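Local coordinates for protein galactokinase (Bifidobacterium longum subsp. infantis ATCC 15697 = JCM 1222 = DSM 20088, PDB 6TEQ) that probably transfers a phosphate group from ATP to galactose, as expected of a GHMP-family galactokinase, and binds 2-deoxy-2-fluoro-galactose in its sugar pocket, at residues Leu347-Gly361 with Met364-Asp378. Numbering follows the deposited sequence.
Sequences LDIAVDVARKNGAYG and MTGGGFGGSIIALVD. With GAF (2-deoxy-2-fluoro-alpha-D-galactopyranose), chain M.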
ATOM      1  N   LEU A 347       1.564   3.668 -17.322  1.00 13.54           N
ATOM      2  CA  LEU A 347       0.313   3.363 -16.618  1.00 12.03           C
ATOM      3  C   LEU A 347      -0.851   3.601 -17.592  1.00 12.18           C
ATOM      4  O   LEU A 347      -1.794   2.786 -17.637  1.00 13.08           O
ATOM      5  CB  LEU A 347       0.134   4.238 -15.392  1.00 12.52           C
ATOM      6  CG  LEU A 347       1.124   4.039 -14.251  1.00 10.77           C
ATOM      7  CD1 LEU A 347       0.929   5.126 -13.220  1.00 12.71           C
ATOM      8  CD2 LEU A 347       0.955   2.641 -13.639  1.00 12.09           C
ATOM      9  N   ASP A 348      -0.844   4.759 -18.276  1.00 11.88           N
ATOM     10  CA  ASP A 348      -2.033   5.146 -19.079  1.00 12.19           C
ATOM     11  C   ASP A 348      -2.211   4.182 -20.251  1.00 12.68           C
ATOM     12  O   ASP A 348      -3.333   3.815 -20.586  1.00 13.29           O
ATOM     13  CB  ASP A 348      -1.942   6.589 -19.540  1.00 12.46           C
ATOM     14  CG  ASP A 348      -2.023   7.527 -18.361  1.00 16.67           C
ATOM     15  OD1 ASP A 348      -2.510   7.087 -17.305  1.00 18.50           O
ATOM     16  OD2 ASP A 348      -1.594   8.648 -18.544  1.00 19.81           O
ATOM     17  N   ILE A 349      -1.112   3.774 -20.856  1.00 13.78           N
ATOM     18  CA  ILE A 349      -1.176   2.836 -22.017  1.00 12.87           C
ATOM     19  C   ILE A 349      -1.578   1.423 -21.546  1.00 11.60           C
ATOM     20  O   ILE A 349      -2.470   0.820 -22.162  1.00 13.50           O
ATOM     21  CB  ILE A 349       0.144   2.870 -22.792  1.00 14.41           C
ATOM     22  CG1 ILE A 349       0.314   4.202 -23.507  1.00 17.69           C
ATOM     23  CG2 ILE A 349       0.213   1.667 -23.761  1.00 17.16           C
ATOM     24  CD1 ILE A 349       1.705   4.483 -24.029  1.00 19.54           C
ATOM     25  N   ALA A 350      -1.081   0.964 -20.408  1.00 11.84           N
ATOM     26  CA  ALA A 350      -1.527  -0.342 -19.886  1.00 11.47           C
ATOM     27  C   ALA A 350      -3.040  -0.294 -19.659  1.00 11.58           C
ATOM     28  O   ALA A 350      -3.727  -1.260 -19.956  1.00 13.46           O
ATOM     29  CB  ALA A 350      -0.777  -0.691 -18.630  1.00 11.82           C
ATOM     30  N   VAL A 351      -3.502   0.763 -18.994  1.00  9.92           N
ATOM     31  CA  VAL A 351      -4.941   0.907 -18.739  1.00 11.30           C
ATOM     32  C   VAL A 351      -5.736   0.911 -20.048  1.00 11.34           C
ATOM     33  O   VAL A 351      -6.786   0.248 -20.123  1.00 12.66           O
ATOM     34  CB  VAL A 351      -5.199   2.195 -17.920  1.00 13.05           C
ATOM     35  CG1 VAL A 351      -6.641   2.615 -18.038  1.00 13.32           C
ATOM     36  CG2 VAL A 351      -4.821   1.941 -16.496  1.00 13.33           C
ATOM     37  N   ASP A 352      -5.279   1.673 -21.057  1.00 12.34           N
ATOM     38  CA  ASP A 352      -6.016   1.745 -22.333  1.00 12.71           C
ATOM     39  C   ASP A 352      -6.081   0.327 -22.949  1.00 11.82           C
ATOM     40  O   ASP A 352      -7.136  -0.056 -23.496  1.00 13.73           O
ATOM     41  CB  ASP A 352      -5.332   2.706 -23.280  1.00 15.87           C
ATOM     42  CG  ASP A 352      -6.261   3.122 -24.392  1.00 16.63           C
ATOM     43  OD1 ASP A 352      -7.402   3.526 -24.068  1.00 20.49           O
ATOM     44  OD2 ASP A 352      -5.849   2.914 -25.555  1.00 21.00           O
ATOM     45  N   VAL A 353      -4.980  -0.392 -22.942  1.00 13.65           N
ATOM     46  CA  VAL A 353      -4.948  -1.769 -23.493  1.00 13.64           C
ATOM     47  C   VAL A 353      -5.965  -2.652 -22.754  1.00 13.45           C
ATOM     48  O   VAL A 353      -6.748  -3.361 -23.396  1.00 14.33           O
ATOM     49  CB  VAL A 353      -3.548  -2.371 -23.470  1.00 14.38           C
ATOM     50  CG1 VAL A 353      -3.561  -3.814 -23.876  1.00 15.05           C
ATOM     51  CG2 VAL A 353      -2.609  -1.616 -24.354  1.00 15.57           C
ATOM     52  N   ALA A 354      -6.031  -2.539 -21.438  1.00 13.00           N
ATOM     53  CA  ALA A 354      -6.959  -3.358 -20.655  1.00 11.73           C
ATOM     54  C   ALA A 354      -8.388  -2.986 -21.075  1.00 13.16           C
ATOM     55  O   ALA A 354      -9.245  -3.868 -21.252  1.00 13.47           O
ATOM     56  CB  ALA A 354      -6.687  -3.152 -19.216  1.00 14.06           C
ATOM     57  N   ARG A 355      -8.648  -1.686 -21.143  1.00 12.89           N
ATOM     58  CA  ARG A 355     -10.032  -1.203 -21.459  1.00 12.91           C
ATOM     59  C   ARG A 355     -10.460  -1.691 -22.850  1.00 14.07           C
ATOM     60  O   ARG A 355     -11.604  -2.073 -23.016  1.00 18.78           O
ATOM     61  CB  ARG A 355     -10.149   0.311 -21.398  1.00 12.32           C
ATOM     62  CG  ARG A 355     -10.087   0.842 -19.952  1.00 12.87           C
ATOM     63  CD  ARG A 355     -10.114   2.324 -19.976  1.00 12.32           C
ATOM     64  NE  ARG A 355      -9.956   2.826 -18.596  1.00 13.17           N
ATOM     65  CZ  ARG A 355      -9.820   4.068 -18.259  1.00 12.45           C
ATOM     66  NH1 ARG A 355      -9.921   5.036 -19.137  1.00 16.29           N
ATOM     67  NH2 ARG A 355      -9.584   4.341 -17.009  1.00 12.35           N
ATOM     68  N   LYS A 356      -9.526  -1.655 -23.812  0.50 14.89           N
ATOM     69  CA  LYS A 356      -9.792  -1.976 -25.227  0.50 14.08           C
ATOM     70  C   LYS A 356     -10.013  -3.484 -25.384  0.50 12.48           C
ATOM     71  O   LYS A 356     -10.685  -3.872 -26.374  0.50 12.88           O
ATOM     72  CB  LYS A 356      -8.674  -1.424 -26.100  0.50 15.41           C
ATOM     73  CG  LYS A 356      -8.829   0.060 -26.392  0.50 14.26           C
ATOM     74  CD  LYS A 356      -7.679   0.652 -27.147  0.50 19.83           C
ATOM     75  CE  LYS A 356      -7.902   2.114 -27.471  0.50 23.12           C
ATOM     76  NZ  LYS A 356      -8.955   2.687 -26.593  0.50 26.69           N
ATOM     77  N   ASN A 357      -9.570  -4.279 -24.409  1.00 14.88           N
ATOM     78  CA  ASN A 357      -9.506  -5.747 -24.507  1.00 14.96           C
ATOM     79  C   ASN A 357     -10.431  -6.381 -23.475  1.00 17.96           C
ATOM     80  O   ASN A 357     -10.162  -7.485 -23.060  1.00 20.91           O
ATOM     81  CB  ASN A 357      -8.065  -6.207 -24.468  1.00 16.35           C
ATOM     82  CG  ASN A 357      -7.382  -5.842 -25.786  1.00 20.58           C
ATOM     83  OD1 ASN A 357      -7.667  -6.448 -26.826  1.00 22.45           O
ATOM     84  ND2 ASN A 357      -6.557  -4.806 -25.787  1.00 20.89           N
ATOM     85  N   GLY A 358     -11.480  -5.650 -23.066  1.00 18.04           N
ATOM     86  CA  GLY A 358     -12.612  -6.283 -22.373  1.00 19.30           C
ATOM     87  C   GLY A 358     -12.599  -6.101 -20.874  1.00 18.47           C
ATOM     88  O   GLY A 358     -13.487  -6.673 -20.242  1.00 20.69           O
ATOM     89  N   ALA A 359     -11.618  -5.414 -20.292  1.00 15.11           N
ATOM     90  CA  ALA A 359     -11.714  -5.131 -18.840  1.00 14.34           C
ATOM     91  C   ALA A 359     -13.028  -4.410 -18.512  1.00 12.35           C
ATOM     92  O   ALA A 359     -13.371  -3.499 -19.196  1.00 14.06           O
ATOM     93  CB  ALA A 359     -10.544  -4.361 -18.331  1.00 14.65           C
ATOM     94  N   TYR A 360     -13.660  -4.775 -17.416  1.00 11.96           N
ATOM     95  CA  TYR A 360     -14.785  -4.002 -16.843  1.00 13.23           C
ATOM     96  C   TYR A 360     -14.276  -2.621 -16.482  1.00 11.91           C
ATOM     97  O   TYR A 360     -14.937  -1.636 -16.662  1.00 12.71           O
ATOM     98  CB  TYR A 360     -15.349  -4.711 -15.627  1.00 13.58           C
ATOM     99  CG  TYR A 360     -16.070  -5.968 -15.956  1.00 15.33           C
ATOM    100  CD1 TYR A 360     -17.389  -5.937 -16.377  1.00 16.83           C
ATOM    101  CD2 TYR A 360     -15.426  -7.172 -15.870  1.00 14.13           C
ATOM    102  CE1 TYR A 360     -18.054  -7.118 -16.652  1.00 21.13           C
ATOM    103  CE2 TYR A 360     -16.042  -8.321 -16.233  1.00 16.69           C
ATOM    104  CZ  TYR A 360     -17.377  -8.315 -16.599  1.00 16.73           C
ATOM    105  OH  TYR A 360     -17.967  -9.512 -16.886  1.00 21.02           O
ATOM    106  N   GLY A 361     -13.032  -2.585 -15.986  1.00 10.56           N
ATOM    107  CA  GLY A 361     -12.360  -1.326 -15.760  1.00 10.97           C
ATOM    108  C   GLY A 361     -10.922  -1.553 -15.358  1.00 10.72           C
ATOM    109  O   GLY A 361     -10.568  -2.694 -15.024  1.00 12.22           O
ATOM    110  N   MET A 364      -4.523   2.717 -12.538  1.00 10.30           N
ATOM    111  CA  MET A 364      -3.340   2.670 -11.671  1.00  9.98           C
ATOM    112  C   MET A 364      -3.771   2.419 -10.217  1.00  9.64           C
ATOM    113  O   MET A 364      -4.886   2.765  -9.823  1.00 11.00           O
ATOM    114  CB  MET A 364      -2.577   3.960 -11.796  1.00 13.16           C
ATOM    115  CG  MET A 364      -3.329   5.245 -11.404  1.00 13.60           C
ATOM    116  SD  MET A 364      -2.282   6.482 -10.655  1.00 13.85           S
ATOM    117  CE  MET A 364      -2.030   5.745  -9.049  1.00 14.00           C
ATOM    118  N   THR A 365      -2.888   1.824  -9.430  1.00 11.83           N
ATOM    119  CA  THR A 365      -3.100   1.610  -7.980  1.00 11.34           C
ATOM    120  C   THR A 365      -1.883   2.132  -7.204  1.00 10.58           C
ATOM    121  O   THR A 365      -0.729   2.094  -7.719  1.00 14.76           O
ATOM    122  CB  THR A 365      -3.355   0.114  -7.650  1.00 12.52           C
ATOM    123  OG1 THR A 365      -3.877  -0.022  -6.317  1.00 11.99           O
ATOM    124  CG2 THR A 365      -2.146  -0.779  -7.833  1.00 15.07           C
ATOM    125  N   GLY A 366      -2.159   2.668  -6.022  1.00 12.25           N
ATOM    126  CA  GLY A 366      -1.118   3.173  -5.172  1.00 13.49           C
ATOM    127  C   GLY A 366      -0.799   4.654  -5.496  1.00 11.35           C
ATOM    128  O   GLY A 366      -1.618   5.352  -6.041  1.00 13.43           O
ATOM    129  N   GLY A 367       0.440   5.054  -5.213  1.00 12.81           N
ATOM    130  CA  GLY A 367       0.819   6.465  -5.304  1.00 13.60           C
ATOM    131  C   GLY A 367       0.885   6.993  -6.700  1.00 13.52           C
ATOM    132  O   GLY A 367       0.634   8.145  -6.884  1.00 16.90           O
ATOM    133  N   GLY A 368       1.188   6.161  -7.665  1.00 14.29           N
ATOM    134  CA  GLY A 368       1.391   6.636  -9.030  1.00 14.96           C
ATOM    135  C   GLY A 368       2.835   6.904  -9.381  1.00 13.35           C
ATOM    136  O   GLY A 368       3.743   6.394  -8.712  1.00 14.91           O
ATOM    137  N   PHE A 369       3.009   7.706 -10.449  1.00 13.54           N
ATOM    138  CA  PHE A 369       4.333   8.149 -10.977  1.00 15.25           C
ATOM    139  C   PHE A 369       5.082   6.952 -11.522  1.00 16.41           C
ATOM    140  O   PHE A 369       6.267   7.079 -11.815  1.00 19.77           O
ATOM    141  CB  PHE A 369       5.128   8.835  -9.861  1.00 16.11           C
ATOM    142  CG  PHE A 369       4.379   9.927  -9.171  1.00 18.76           C
ATOM    143  CD1 PHE A 369       4.094  11.096  -9.849  1.00 17.19           C
ATOM    144  CD2 PHE A 369       4.021   9.804  -7.833  1.00 17.89           C
ATOM    145  CE1 PHE A 369       3.390  12.098  -9.209  1.00 22.75           C
ATOM    146  CE2 PHE A 369       3.354  10.826  -7.191  1.00 19.87           C
ATOM    147  CZ  PHE A 369       3.050  11.977  -7.879  1.00 20.94           C
ATOM    148  N   GLY A 370       4.389   5.839 -11.745  1.00 15.96           N
ATOM    149  CA  GLY A 370       4.998   4.555 -12.050  1.00 14.56           C
ATOM    150  C   GLY A 370       4.225   3.469 -11.371  1.00 13.20           C
ATOM    151  O   GLY A 370       3.113   3.768 -10.881  1.00 13.84           O
ATOM    152  N   GLY A 371       4.785   2.259 -11.358  1.00 12.54           N
ATOM    153  CA  GLY A 371       4.223   1.160 -10.586  1.00 14.01           C
ATOM    154  C   GLY A 371       3.209   0.389 -11.380  1.00 11.78           C
ATOM    155  O   GLY A 371       3.451   0.048 -12.535  1.00 13.34           O
ATOM    156  N   SER A 372       2.100   0.069 -10.718  1.00 11.79           N
ATOM    157  CA  SER A 372       1.189  -0.978 -11.237  1.00 10.76           C
ATOM    158  C   SER A 372      -0.185  -0.436 -11.623  1.00  9.66           C
ATOM    159  O   SER A 372      -0.672   0.575 -11.048  1.00 11.40           O
ATOM    160  CB  SER A 372       1.032  -2.131 -10.273  1.00 11.96           C
ATOM    161  OG  SER A 372       2.265  -2.685  -9.876  1.00 12.38           O
ATOM    162  N   ILE A 373      -0.816  -1.171 -12.518  1.00  9.84           N
ATOM    163  CA  ILE A 373      -2.243  -1.055 -12.814  1.00 10.50           C
ATOM    164  C   ILE A 373      -2.940  -2.295 -12.317  1.00  9.90           C
ATOM    165  O   ILE A 373      -2.364  -3.376 -12.181  1.00 11.92           O
ATOM    166  CB  ILE A 373      -2.534  -0.759 -14.310  1.00 10.87           C
ATOM    167  CG1 ILE A 373      -2.326  -1.959 -15.236  1.00 12.23           C
ATOM    168  CG2 ILE A 373      -1.805   0.447 -14.794  1.00 12.93           C
ATOM    169  CD1 ILE A 373      -3.296  -1.951 -16.328  1.00 14.07           C
ATOM    170  N   ILE A 374      -4.240  -2.147 -12.157  1.00 10.07           N
ATOM    171  CA  ILE A 374      -5.162  -3.242 -11.873  1.00  9.87           C
ATOM    172  C   ILE A 374      -6.322  -3.143 -12.849  1.00 11.27           C
ATOM    173  O   ILE A 374      -6.659  -2.085 -13.348  1.00 11.05           O
ATOM    174  CB  ILE A 374      -5.619  -3.221 -10.418  1.00 11.39           C
ATOM    175  CG1 ILE A 374      -6.563  -2.065 -10.149  1.00 12.65           C
ATOM    176  CG2 ILE A 374      -4.402  -3.251  -9.492  1.00 11.50           C
ATOM    177  CD1 ILE A 374      -7.064  -1.959  -8.731  1.00 12.20           C
ATOM    178  N   ALA A 375      -6.920  -4.289 -13.087  1.00 10.31           N
ATOM    179  CA  ALA A 375      -8.095  -4.393 -13.945  1.00 11.20           C
ATOM    180  C   ALA A 375      -9.006  -5.494 -13.449  1.00 11.21           C
ATOM    181  O   ALA A 375      -8.542  -6.634 -13.138  1.00 12.78           O
ATOM    182  CB  ALA A 375      -7.646  -4.645 -15.382  1.00 12.46           C
ATOM    183  N   LEU A 376     -10.286  -5.194 -13.439  1.00 11.43           N
ATOM    184  CA  LEU A 376     -11.342  -6.185 -13.215  1.00 12.40           C
ATOM    185  C   LEU A 376     -11.577  -6.773 -14.592  1.00 11.77           C
ATOM    186  O   LEU A 376     -12.005  -6.056 -15.466  1.00 14.37           O
ATOM    187  CB  LEU A 376     -12.591  -5.542 -12.639  1.00 14.96           C
ATOM    188  CG  LEU A 376     -12.529  -5.199 -11.177  1.00 17.61           C
ATOM    189  CD1 LEU A 376     -13.764  -4.325 -10.829  1.00 16.85           C
ATOM    190  CD2 LEU A 376     -12.489  -6.436 -10.286  1.00 17.85           C
ATOM    191  N   VAL A 377     -11.372  -8.082 -14.703  1.00 11.29           N
ATOM    192  CA  VAL A 377     -11.523  -8.799 -15.963  1.00 11.65           C
ATOM    193  C   VAL A 377     -12.296 -10.084 -15.706  1.00 13.43           C
ATOM    194  O   VAL A 377     -12.380 -10.534 -14.570  1.00 13.90           O
ATOM    195  CB  VAL A 377     -10.160  -9.086 -16.604  1.00 13.17           C
ATOM    196  CG1 VAL A 377      -9.331  -7.845 -16.716  1.00 13.36           C
ATOM    197  CG2 VAL A 377      -9.414 -10.161 -15.864  1.00 12.89           C
ATOM    198  N   ASP A 378     -12.806 -10.682 -16.773  1.00 14.26           N
ATOM    199  CA  ASP A 378     -13.421 -12.013 -16.587  1.00 15.42           C
ATOM    200  C   ASP A 378     -12.366 -13.048 -16.227  1.00 13.37           C
ATOM    201  O   ASP A 378     -11.214 -13.004 -16.735  1.00 15.77           O
ATOM    202  CB  ASP A 378     -14.199 -12.471 -17.800  1.00 17.00           C
ATOM    203  CG  ASP A 378     -15.478 -11.657 -18.016  1.00 20.34           C
ATOM    204  OD1 ASP A 378     -16.173 -11.332 -17.005  1.00 21.98           O
ATOM    205  OD2 ASP A 378     -15.710 -11.272 -19.135  1.00 24.79           O
TER
HETATM  206  C1  GAF M 609       1.257   5.772  -1.574  0.60 14.86           C
HETATM  207  C2  GAF M 609       1.190   6.000  -0.080  0.60 14.74           C
HETATM  208  F2  GAF M 609       2.107   5.206   0.525  0.60 15.54           F
HETATM  209  C3  GAF M 609      -0.187   5.711   0.478  0.60 11.94           C
HETATM  210  O3  GAF M 609      -0.268   6.188   1.784  0.60 14.69           O
HETATM  211  C4  GAF M 609      -1.291   6.439  -0.347  0.60 13.52           C
HETATM  212  O4  GAF M 609      -1.288   7.850  -0.171  0.60 14.07           O
HETATM  213  C5  GAF M 609      -1.116   6.097  -1.787  0.60 12.35           C
HETATM  214  O5  GAF M 609       0.174   6.463  -2.214  0.60 15.58           O
HETATM  215  C6  GAF M 609      -2.126   6.768  -2.695  0.60 11.16           C
HETATM  216  O6  GAF M 609      -3.456   6.348  -2.395  0.60  9.59           O
HETATM  217  O1  GAF M 609       1.168   4.365  -1.703  0.60 17.81           O
HETATM  218  O   HOH W   1     -12.435  -9.259 -19.218  1.00 22.56           O
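Tyr360 reaches Asp378 with its hydroxyl, OH giving a 2.6 Å hydrogen bond to OD1 on the syn side of the carboxylate. OD1 lies at the ring edge, in plane, while the carboxylate itself stands almost perpendicular to the ring, 84° apart. With CG anti to its own carbonyl carbon, the ring runs out beside the strand, its edge also meeting Leu376 O. The main chain fixes this end: Tyr360 N donates to Leu376 O, and Leu376 N returns a bond to Gly361 O at 3.0 Å. A phenylalanine in place of Tyr360 would probably keep the ring packing but leave Asp378 OD1 without this donor, freeing the carboxylate to turn. A water donates to Gly358 O and accepts from Asp378 N, and Gly358 takes a positive-phi turn that suits glycine.

These bonds belong to the C-terminal GHMP-kinase region, where helix segment 347-356 runs nearly parallel to strand 372-378, 17° between their directions, and the chain returns as edge strand 361-365, antiparallel to it. Small residues face the sheet from the helix: Ala350 CB meets Ile373 CD1 at 3.6 Å, and Ala354 CB lies over Ala375 CB, single methyls that let the helix come close, with the segment axes 8.5 Å apart. Ile373 holds CG1 between its backbone N and carbonyl carbon (chi1 74°), which sends CD1 to Ala350 while CG2 touches Val351 CG2 and, at 3.7 Å, Leu347 CD2.

Leu347 then extends to the glycine-rich loop between the strands, its CD1 lying 3.5 Å from Gly370 O and also against Met364 CB. Gly366 and Gly367 of this loop line the sugar pocket; Gly367 CA approaches GAF O5 to 3.2 Å, where a side chain would crowd the sugar.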